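Local coordinates for L-glyceraldehyde 3-phosphate reductase (Clostridium beijerinckii, PDB 6HG6), which reduces aldehydes, furfural among them, using NADPH as cofactor, and belongs to the aldo-keto reductases with a TIM-barrel fold, at residues 100-105 with 120-125; 79-84 with 90-95; 165-170 with 176-181. All coordinates share one frame; numbering follows the deposited sequence.

Overall arrangement
All three contacts belong to the parallel eight-stranded TIM barrel, and they follow one another along the chain. In interactions 2 and 3 a surrounding helix packs against a barrel strand, 93-98 and 162-168 respectively, with centres 26 Å apart. Interaction 1 takes over where strand 93-98 ends, its loop turning back onto helix 113-127; its centre lies 20 Å from that of each of the others. Only interactions 1 and 3 touch, Y100 OH lying 3.9 Å from N169 ND2 in plain packing. Interaction 3 also reaches NADPH, through S168 and N169, whereas the side chains of M102 and I94 stay about 13 and 11 Å from the cofactor.

Interaction 1: residues 100-105 with 120-125; sequences YKMWEG and LDQSLK. With EDO (1,2-ethanediol), chain J.
A surface contact of amide on indole joins W103 to Q122, where the loop following barrel strand 93-98 folds back over the helix that comes next, 113-127. The side-chain amide of Q122 covers part of one face of the tryptophan, on its six-membered ring. Q122 NE2 stands 3.4 Å above the ring plane, displaced toward the rim, and is 3.5 Å from W103 CZ3. The other end of the amide is almost as near, with Q122 OE1 3.6 Å from the same W103 CZ3. The two planes are nevertheless tilted by 38°, so this is a slanted overlap and not a flat stack. Q122 reaches it by leaving the helix with an extended chain (chi2 -176°). W103 contributes by placing CG between its own backbone N and carbonyl carbon (chi1 65°), which swings the indole over the helix.

M102 adds a looser touch, its CE methyl 4.3 Å from Q122 OE1. That oxygen accepts a hydrogen bond from R126, one turn further along the helix, which probably restrains the rotation of the amide above the indole. Y115 meets W103 edge-to-face, and A118 also packs against it; Y115, A118, Q122 and R126 therefore make up a helix surface that receives the loop.

Within the loop, K101 NZ and E104 OE1 form a salt bridge of 3.0 Å, and backbone bonding between M102 and G108 helps hold the turn. On the helix, D121 pairs with K161 and S123 OG is bonded to E74, linking this element to its surroundings. The arrangement is that of a beta-alpha loop at the C-terminal end of a TIM-barrel strand, the side of the barrel on which this fold places its active site, here folded along one side of the helix that follows.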
loop_
_atom_site.group_PDB
_atom_site.type_symbol
_atom_site.label_atom_id
_atom_site.label_comp_id
_atom_site.label_asym_id
_atom_site.label_seq_id
_atom_site.Cartn_x
_atom_site.Cartn_y
_atom_site.Cartn_z
ATOM N N TYR A 100 11.390 8.254 5.425
ATOM C CA TYR A 100 10.852 9.033 6.552
ATOM C C TYR A 100 11.758 8.808 7.760
ATOM O O TYR A 100 12.764 8.080 7.663
ATOM C CB TYR A 100 9.377 8.706 6.860
ATOM C CG TYR A 100 8.387 9.412 5.955
ATOM C CD1 TYR A 100 8.114 10.757 6.107
ATOM C CD2 TYR A 100 7.737 8.737 4.933
ATOM C CE1 TYR A 100 7.165 11.411 5.325
ATOM C CE2 TYR A 100 6.811 9.376 4.113
ATOM C CZ TYR A 100 6.556 10.719 4.293
ATOM O OH TYR A 100 5.652 11.349 3.490
ATOM N N LYS A 101 11.410 9.423 8.881
ATOM C CA LYS A 101 12.306 9.413 10.054
ATOM C C LYS A 101 12.247 8.031 10.692
ATOM O O LYS A 101 11.133 7.541 11.004
ATOM C CB LYS A 101 11.972 10.480 11.072
ATOM C CG LYS A 101 12.987 10.523 12.206
ATOM C CD LYS A 101 12.724 11.643 13.118
ATOM C CE LYS A 101 13.742 11.700 14.218
ATOM N NZ LYS A 101 13.581 12.956 14.955
ATOM N N MET A 102 13.410 7.408 10.831
ATOM C CA MET A 102 13.517 6.089 11.476
ATOM C C MET A 102 14.338 6.210 12.757
ATOM O O MET A 102 13.901 5.636 13.772
ATOM C CB MET A 102 14.155 5.076 10.523
ATOM C CG MET A 102 14.347 3.715 11.151
ATOM S SD MET A 102 12.714 2.943 11.381
ATOM C CE MET A 102 13.187 1.584 12.442
ATOM N N TRP A 103 15.502 6.859 12.733
ATOM C CA TRP A 103 16.326 7.008 13.956
ATOM C C TRP A 103 16.859 8.427 13.992
ATOM O O TRP A 103 16.640 9.169 13.029
ATOM C CB TRP A 103 17.407 5.917 14.056
ATOM C CG TRP A 103 18.485 5.928 13.007
ATOM C CD1 TRP A 103 19.614 6.710 13.018
ATOM C CD2 TRP A 103 18.598 5.078 11.853
ATOM N NE1 TRP A 103 20.382 6.437 11.911
ATOM C CE2 TRP A 103 19.795 5.438 11.189
ATOM C CE3 TRP A 103 17.787 4.107 11.248
ATOM C CZ2 TRP A 103 20.215 4.813 10.013
ATOM C CZ3 TRP A 103 18.211 3.504 10.086
ATOM C CH2 TRP A 103 19.392 3.884 9.450
ATOM N N GLU A 104 17.404 8.820 15.119
ATOM C CA GLU A 104 17.808 10.225 15.307
ATOM C C GLU A 104 19.076 10.518 14.515
ATOM O O GLU A 104 19.817 9.598 14.255
ATOM C CB GLU A 104 18.056 10.531 16.783
ATOM C CG GLU A 104 16.833 10.316 17.647
ATOM C CD GLU A 104 15.640 11.204 17.318
ATOM O OE1 GLU A 104 15.834 12.381 16.923
ATOM O OE2 GLU A 104 14.504 10.696 17.405
ATOM N N GLY A 105 19.260 11.780 14.147
ATOM C CA GLY A 105 20.526 12.250 13.560
ATOM C C GLY A 105 20.494 12.281 12.039
ATOM O O GLY A 105 19.514 11.915 11.416
ATOM N N LEU A 120 17.792 -0.652 5.040
ATOM C CA LEU A 120 17.417 -1.947 4.442
ATOM C C LEU A 120 18.042 -3.091 5.225
ATOM O O LEU A 120 17.388 -4.051 5.441
ATOM C CB LEU A 120 17.833 -2.004 2.983
ATOM C CG LEU A 120 17.531 -3.318 2.280
ATOM C CD1 LEU A 120 16.072 -3.686 2.277
ATOM C CD2 LEU A 120 18.091 -3.250 0.871
ATOM N N ASP A 121 19.299 -2.994 5.611
ATOM C CA ASP A 121 19.929 -4.060 6.398
ATOM C C ASP A 121 19.175 -4.257 7.717
ATOM O O ASP A 121 18.981 -5.426 8.155
ATOM C CB ASP A 121 21.397 -3.723 6.631
ATOM C CG ASP A 121 22.308 -3.922 5.443
ATOM O OD1 ASP A 121 21.817 -4.501 4.442
ATOM O OD2 ASP A 121 23.524 -3.468 5.525
ATOM N N GLN A 122 18.816 -3.167 8.375
ATOM C CA GLN A 122 18.053 -3.273 9.647
ATOM C C GLN A 122 16.715 -3.970 9.381
ATOM O O GLN A 122 16.360 -4.850 10.198
ATOM C CB GLN A 122 17.742 -1.930 10.279
ATOM C CG GLN A 122 18.927 -1.163 10.842
ATOM C CD GLN A 122 18.471 0.118 11.519
ATOM O OE1 GLN A 122 17.254 0.416 11.694
ATOM N NE2 GLN A 122 19.449 0.888 12.002
ATOM N N SER A 123 16.005 -3.578 8.297
ATOM C CA SER A 123 14.678 -4.167 7.951
ATOM C C SER A 123 14.793 -5.666 7.720
ATOM O O SER A 123 13.969 -6.430 8.230
ATOM C CB SER A 123 14.091 -3.520 6.753
ATOM O OG SER A 123 13.696 -2.200 7.082
ATOM N N LEU A 124 15.812 -6.089 6.989
ATOM C CA LEU A 124 15.980 -7.522 6.698
ATOM C C LEU A 124 16.258 -8.282 7.988
ATOM O O LEU A 124 15.742 -9.425 8.138
ATOM C CB LEU A 124 17.091 -7.708 5.675
ATOM C CG LEU A 124 16.797 -7.122 4.294
ATOM C CD1 LEU A 124 18.046 -7.272 3.403
ATOM C CD2 LEU A 124 15.591 -7.823 3.657
ATOM N N LYS A 125 17.000 -7.668 8.904
ATOM C CA LYS A 125 17.354 -8.328 10.184
ATOM C C LYS A 125 16.089 -8.447 11.039
ATOM O O LYS A 125 15.833 -9.518 11.561
ATOM C CB LYS A 125 18.478 -7.571 10.880
ATOM C CG LYS A 125 18.928 -8.192 12.192
ATOM C CD LYS A 125 20.077 -7.445 12.820
ATOM C CE LYS A 125 20.266 -7.789 14.288
ATOM N NZ LYS A 125 20.857 -9.134 14.425
HETATM C C1 EDO J . 24.867 -2.541 3.248
HETATM O O1 EDO J . 25.185 -3.891 3.559
HETATM C C2 EDO J . 25.466 -2.072 1.993
HETATM O O2 EDO J . 26.819 -1.656 2.139
#

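Interaction 2: residues 79-84 with 90-95; sequences RILRDD and DELLIS
Flat groups have no share in the meeting of L81 with L92 and I94: neither a ring face nor an edge lies between helix 72-85 and strand 93-98, and the touching surfaces are methyl groups. The aromatic rings nearby come from other elements, with F53 of helix 42-54 and F60 of strand 59-61 both packing on L92.

Both methyls of L81 converge on one methyl of the strand, L81 CD1 and CD2 each lying 4.3 Å from I94 CD1. L81 CD2 also touches L92, at 4.4 Å from its CD1. CG of L81 lies beside the backbone N (chi1 -76°), and this aims both branches at the strand. L92 and I94 are two positions apart, hence on the same side of the chain and turned out to the helix, whereas S95 OG bonds to D61, a residue of the NADPH site. R89 and L129 also touch I94.

Near its end the helix widens into a pi-type turn at 81-84.

Because the contact across the segments is made by apolar methyls alone, through van der Waals contact and burial from water, it imposes no direction. Precise placement of the strand probably owes more to backbone bonds to its neighbours, such as those of L93 with F60 and of I94 with D133.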
loop_
_atom_site.group_PDB
_atom_site.type_symbol
_atom_site.label_atom_id
_atom_site.label_comp_id
_atom_site.label_asym_id
_atom_site.label_seq_id
_atom_site.Cartn_x
_atom_site.Cartn_y
_atom_site.Cartn_z
ATOM N N ARG A 79 8.402 -12.300 13.382
ATOM C CA ARG A 79 7.996 -13.395 14.272
ATOM C C ARG A 79 6.871 -14.200 13.614
ATOM O O ARG A 79 6.858 -15.432 13.750
ATOM C CB ARG A 79 7.571 -12.859 15.631
ATOM C CG ARG A 79 7.285 -13.949 16.637
ATOM C CD ARG A 79 6.889 -13.281 17.957
ATOM N NE ARG A 79 6.428 -14.259 18.911
ATOM C CZ ARG A 79 5.755 -13.950 20.026
ATOM N NH1 ARG A 79 5.453 -12.683 20.300
ATOM N NH2 ARG A 79 5.361 -14.920 20.834
ATOM N N ILE A 80 5.931 -13.543 12.954
ATOM C CA ILE A 80 4.822 -14.277 12.300
ATOM C C ILE A 80 5.410 -15.153 11.168
ATOM O O ILE A 80 4.975 -16.334 11.010
ATOM C CB ILE A 80 3.785 -13.259 11.827
ATOM C CG1 ILE A 80 3.110 -12.597 13.039
ATOM C CG2 ILE A 80 2.765 -13.955 10.911
ATOM C CD1 ILE A 80 2.367 -11.348 12.691
ATOM N N LEU A 81 6.377 -14.617 10.447
ATOM C CA LEU A 81 7.083 -15.380 9.382
ATOM C C LEU A 81 7.778 -16.587 9.996
ATOM O O LEU A 81 7.463 -17.726 9.604
ATOM C CB LEU A 81 8.093 -14.493 8.661
ATOM C CG LEU A 81 7.467 -13.523 7.688
ATOM C CD1 LEU A 81 8.463 -12.438 7.348
ATOM C CD2 LEU A 81 6.967 -14.261 6.448
ATOM N N ARG A 82 8.574 -16.366 11.028
ATOM C CA ARG A 82 9.345 -17.453 11.667
ATOM C C ARG A 82 8.384 -18.531 12.176
ATOM O O ARG A 82 8.685 -19.727 12.042
ATOM C CB ARG A 82 10.193 -16.804 12.771
ATOM C CG ARG A 82 11.039 -17.712 13.642
ATOM C CD ARG A 82 12.150 -16.916 14.342
ATOM N NE ARG A 82 11.776 -15.596 14.877
ATOM C CZ ARG A 82 12.083 -14.387 14.338
ATOM N NH1 ARG A 82 11.647 -13.286 14.924
ATOM N NH2 ARG A 82 12.804 -14.258 13.228
ATOM N N ASP A 83 7.283 -18.140 12.809
ATOM C CA ASP A 83 6.417 -19.098 13.514
ATOM C C ASP A 83 5.466 -19.824 12.557
ATOM O O ASP A 83 5.126 -20.967 12.850
ATOM C CB ASP A 83 5.585 -18.370 14.565
ATOM C CG ASP A 83 6.367 -17.897 15.781
ATOM O OD1 ASP A 83 7.598 -18.193 15.843
ATOM O OD2 ASP A 83 5.714 -17.240 16.684
ATOM N N ASP A 84 5.019 -19.180 11.488
ATOM C CA ASP A 84 3.926 -19.767 10.680
ATOM C C ASP A 84 3.997 -19.436 9.193
ATOM O O ASP A 84 3.560 -20.288 8.418
ATOM C CB ASP A 84 2.587 -19.257 11.201
ATOM C CG ASP A 84 2.185 -19.893 12.527
ATOM O OD1 ASP A 84 1.774 -21.127 12.515
ATOM O OD2 ASP A 84 2.330 -19.179 13.582
ATOM N N ASP A 90 7.441 -17.823 -0.533
ATOM C CA ASP A 90 7.550 -17.645 -2.003
ATOM C C ASP A 90 6.173 -17.340 -2.624
ATOM O O ASP A 90 6.097 -17.120 -3.811
ATOM C CB ASP A 90 8.272 -18.834 -2.608
ATOM C CG ASP A 90 9.743 -18.868 -2.253
ATOM O OD1 ASP A 90 10.266 -17.877 -1.739
ATOM O OD2 ASP A 90 10.353 -19.938 -2.494
ATOM N N GLU A 91 5.112 -17.415 -1.839
ATOM C CA GLU A 91 3.766 -17.008 -2.258
ATOM C C GLU A 91 3.483 -15.590 -1.784
ATOM O O GLU A 91 2.343 -15.138 -2.037
ATOM C CB GLU A 91 2.758 -17.991 -1.694
ATOM C CG GLU A 91 2.725 -19.291 -2.448
ATOM C CD GLU A 91 1.851 -20.328 -1.781
ATOM O OE1 GLU A 91 0.633 -20.133 -1.748
ATOM O OE2 GLU A 91 2.430 -21.301 -1.254
ATOM N N LEU A 92 4.409 -14.930 -1.094
ATOM C CA LEU A 92 4.116 -13.591 -0.533
ATOM C C LEU A 92 4.953 -12.535 -1.216
ATOM O O LEU A 92 6.076 -12.807 -1.575
ATOM C CB LEU A 92 4.400 -13.568 0.966
ATOM C CG LEU A 92 3.579 -14.530 1.803
ATOM C CD1 LEU A 92 4.009 -14.466 3.253
ATOM C CD2 LEU A 92 2.097 -14.262 1.663
ATOM N N LEU A 93 4.409 -11.345 -1.351
ATOM C CA LEU A 93 5.208 -10.165 -1.704
ATOM C C LEU A 93 5.298 -9.321 -0.447
ATOM O O LEU A 93 4.243 -8.907 0.129
ATOM C CB LEU A 93 4.617 -9.295 -2.804
ATOM C CG LEU A 93 4.480 -9.921 -4.155
ATOM C CD1 LEU A 93 3.930 -8.877 -5.128
ATOM C CD2 LEU A 93 5.781 -10.538 -4.621
ATOM N N ILE A 94 6.516 -9.127 0.013
ATOM C CA ILE A 94 6.793 -8.336 1.214
ATOM C C ILE A 94 7.552 -7.095 0.790
ATOM O O ILE A 94 8.552 -7.193 0.061
ATOM C CB ILE A 94 7.574 -9.179 2.222
ATOM C CG1 ILE A 94 6.821 -10.468 2.561
ATOM C CG2 ILE A 94 7.877 -8.315 3.433
ATOM C CD1 ILE A 94 7.673 -11.507 3.255
ATOM N N SER A 95 7.084 -5.946 1.215
ATOM C CA SER A 95 7.791 -4.691 0.916
ATOM C C SER A 95 8.359 -4.092 2.206
ATOM O O SER A 95 7.841 -4.341 3.315
ATOM C CB SER A 95 6.889 -3.694 0.273
ATOM O OG SER A 95 5.829 -3.378 1.187
#

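Interaction 3: residues 165-170 with 176-181; sequences AGISNY and EKAAAI. With NDP (NADPH dihydro-nicotinamide-adenine-dinucleotide phosphate), chain B.
I167 leads from strand 162-168 toward A178 on helix 172-184, each step along its longer branch closing the distance. Its CB is still 5.5 Å from A178 CB; CG1, set between the backbone N and the carbonyl carbon (chi1 66°), comes to 5.2 Å of that methyl. The short branch, I167 CG2, stops 4.8 Å from A178 CB. CD1 of I167 alone makes the contact, at 3.9 Å from A178 CB. The same CD1 lies over one face of the Y170 ring, 3.4 Å above its plane and offset toward the rim, so the methyl is wedged between ring and helix. Y170 CE2 itself just reaches A178 CB at 4.5 Å, and its hydroxyl is bonded to H137. The side chain of I167 also touches F189 and N192 of the next strand.

The next residue in the chain serves the cofactor. S168 OG is 2.9 Å from the carboxamide O7N of NADPH and also within bonding reach of Q193 O, and N169 ND2, bonded to H138 O, is 3.0 Å from N7N. A strand whose outer side packs on its helix while its C-terminal end holds the nicotinamide amide is characteristic of the aldo-keto reductase barrel.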
loop_
_atom_site.group_PDB
_atom_site.type_symbol
_atom_site.label_atom_id
_atom_site.label_comp_id
_atom_site.label_asym_id
_atom_site.label_seq_id
_atom_site.Cartn_x
_atom_site.Cartn_y
_atom_site.Cartn_z
ATOM N N ALA A 165 12.487 -2.462 -7.258
ATOM C CA ALA A 165 12.421 -1.117 -6.648
ATOM C C ALA A 165 11.009 -0.545 -6.811
ATOM O O ALA A 165 10.291 -0.826 -7.793
ATOM C CB ALA A 165 13.432 -0.190 -7.289
ATOM N N GLY A 166 10.625 0.255 -5.842
ATOM C CA GLY A 166 9.410 1.069 -5.893
ATOM C C GLY A 166 9.723 2.455 -5.374
ATOM O O GLY A 166 10.773 2.635 -4.690
ATOM N N ILE A 167 8.818 3.408 -5.608
ATOM C CA ILE A 167 8.919 4.756 -5.005
ATOM C C ILE A 167 7.548 5.100 -4.445
ATOM O O ILE A 167 6.531 4.516 -4.901
ATOM C CB ILE A 167 9.477 5.823 -5.959
ATOM C CG1 ILE A 167 8.532 6.102 -7.127
ATOM C CG2 ILE A 167 10.894 5.445 -6.408
ATOM C CD1 ILE A 167 9.068 7.096 -8.118
ATOM N N SER A 168 7.534 5.955 -3.434
ATOM C CA SER A 168 6.280 6.302 -2.736
ATOM C C SER A 168 6.169 7.802 -2.572
ATOM O O SER A 168 7.169 8.466 -2.306
ATOM C CB SER A 168 6.184 5.552 -1.415
ATOM O OG SER A 168 4.954 5.795 -0.781
ATOM N N ASN A 169 4.947 8.323 -2.721
ATOM C CA ASN A 169 4.675 9.747 -2.494
ATOM C C ASN A 169 5.360 10.623 -3.553
ATOM O O ASN A 169 5.484 11.861 -3.309
ATOM C CB ASN A 169 5.054 10.138 -1.066
ATOM C CG ASN A 169 4.232 9.373 -0.049
ATOM O OD1 ASN A 169 2.997 9.471 -0.061
ATOM N ND2 ASN A 169 4.889 8.654 0.848
ATOM N N TYR A 170 5.757 10.074 -4.702
ATOM C CA TYR A 170 6.346 10.900 -5.776
ATOM C C TYR A 170 5.237 11.576 -6.573
ATOM O O TYR A 170 4.117 11.045 -6.647
ATOM C CB TYR A 170 7.248 10.061 -6.677
ATOM C CG TYR A 170 8.651 9.944 -6.152
ATOM C CD1 TYR A 170 8.910 9.450 -4.895
ATOM C CD2 TYR A 170 9.719 10.331 -6.934
ATOM C CE1 TYR A 170 10.214 9.248 -4.460
ATOM C CE2 TYR A 170 11.018 10.244 -6.475
ATOM C CZ TYR A 170 11.279 9.703 -5.232
ATOM O OH TYR A 170 12.596 9.586 -4.840
ATOM N N GLU A 176 8.838 10.455 -13.366
ATOM C CA GLU A 176 9.426 10.360 -14.729
ATOM C C GLU A 176 10.956 10.366 -14.624
ATOM O O GLU A 176 11.613 9.561 -15.294
ATOM C CB GLU A 176 8.966 11.501 -15.620
ATOM C CG GLU A 176 7.547 11.276 -16.125
ATOM C CD GLU A 176 6.920 12.438 -16.886
ATOM O OE1 GLU A 176 5.787 12.277 -17.297
ATOM O OE2 GLU A 176 7.554 13.513 -17.029
ATOM N N LYS A 177 11.497 11.277 -13.833
ATOM C CA LYS A 177 12.965 11.373 -13.663
ATOM C C LYS A 177 13.499 10.086 -13.025
ATOM O O LYS A 177 14.540 9.592 -13.475
ATOM C CB LYS A 177 13.295 12.611 -12.845
ATOM C CG LYS A 177 12.973 13.895 -13.585
ATOM C CD LYS A 177 13.355 15.103 -12.810
ATOM C CE LYS A 177 12.896 16.350 -13.526
ATOM N NZ LYS A 177 13.166 17.521 -12.672
ATOM N N ALA A 178 12.818 9.570 -12.005
ATOM C CA ALA A 178 13.225 8.346 -11.302
ATOM C C ALA A 178 13.207 7.185 -12.298
ATOM O O ALA A 178 14.191 6.401 -12.317
ATOM C CB ALA A 178 12.305 8.067 -10.141
ATOM N N ALA A 179 12.145 7.095 -13.093
ATOM C CA ALA A 179 12.007 6.008 -14.086
ATOM C C ALA A 179 13.194 6.073 -15.060
ATOM O O ALA A 179 13.735 4.998 -15.425
ATOM C CB ALA A 179 10.710 6.114 -14.834
ATOM N N ALA A 180 13.587 7.273 -15.487
ATOM C CA ALA A 180 14.699 7.432 -16.446
ATOM C C ALA A 180 16.007 6.949 -15.805
ATOM O O ALA A 180 16.837 6.295 -16.493
ATOM C CB ALA A 180 14.804 8.856 -16.928
ATOM N N ILE A 181 16.237 7.292 -14.540
ATOM C CA ILE A 181 17.487 6.899 -13.852
ATOM C C ILE A 181 17.492 5.396 -13.657
ATOM O O ILE A 181 18.526 4.803 -13.926
ATOM C CB ILE A 181 17.661 7.657 -12.540
ATOM C CG1 ILE A 181 17.911 9.139 -12.847
ATOM C CG2 ILE A 181 18.756 7.025 -11.694
ATOM C CD1 ILE A 181 17.569 10.046 -11.678
HETATM P PA NDP B . -7.385 2.471 5.183
HETATM O O1A NDP B . -7.669 3.820 4.613
HETATM O O2A NDP B . -7.802 1.183 4.548
HETATM O O5B NDP B . -7.793 2.445 6.739
HETATM C C5B NDP B . -7.622 1.219 7.499
HETATM C C4B NDP B . -8.422 1.306 8.772
HETATM O O4B NDP B . -9.803 1.579 8.419
HETATM C C3B NDP B . -8.473 0.044 9.645
HETATM O O3B NDP B . -7.406 -0.042 10.585
HETATM C C2B NDP B . -9.816 0.223 10.341
HETATM O O2B NDP B . -9.621 1.164 11.393
HETATM C C1B NDP B . -10.672 0.837 9.240
HETATM N N9A NDP B . -11.369 -0.109 8.377
HETATM C C8A NDP B . -10.813 -0.996 7.487
HETATM N N7A NDP B . -11.700 -1.679 6.807
HETATM C C5A NDP B . -12.921 -1.213 7.273
HETATM C C6A NDP B . -14.251 -1.542 6.943
HETATM N N6A NDP B . -14.579 -2.452 6.029
HETATM N N1A NDP B . -15.243 -0.878 7.591
HETATM C C2A NDP B . -14.903 0.039 8.509
HETATM N N3A NDP B . -13.692 0.434 8.894
HETATM C C4A NDP B . -12.730 -0.235 8.232
HETATM O O3 NDP B . -5.777 2.314 5.263
HETATM P PN NDP B . -4.615 2.943 6.167
HETATM O O1N NDP B . -4.546 2.134 7.419
HETATM O O2N NDP B . -4.724 4.431 6.245
HETATM O O5D NDP B . -3.335 2.592 5.249
HETATM C C5D NDP B . -3.247 1.251 4.700
HETATM C C4D NDP B . -1.798 0.920 4.434
HETATM O O4D NDP B . -1.267 1.853 3.476
HETATM C C3D NDP B . -0.838 1.053 5.613
HETATM O O3D NDP B . -0.952 -0.066 6.480
HETATM C C2D NDP B . 0.496 1.136 4.861
HETATM O O2D NDP B . 0.911 -0.144 4.465
HETATM C C1D NDP B . 0.136 1.989 3.649
HETATM N N1N NDP B . 0.464 3.423 3.848
HETATM C C2N NDP B . 1.490 3.992 3.133
HETATM C C3N NDP B . 2.023 5.210 3.454
HETATM C C7N NDP B . 3.152 5.758 2.620
HETATM O O7N NDP B . 3.675 5.070 1.724
HETATM N N7N NDP B . 3.571 6.989 2.911
HETATM C C4N NDP B . 1.434 5.934 4.634
HETATM C C5N NDP B . 0.210 5.328 5.198
HETATM C C6N NDP B . -0.256 4.183 4.751
HETATM P P2B NDP B . -10.541 1.000 12.712
HETATM O O1X NDP B . -10.982 -0.429 12.957
HETATM O O2X NDP B . -9.663 1.522 13.838
HETATM O O3X NDP B . -11.709 1.924 12.400
#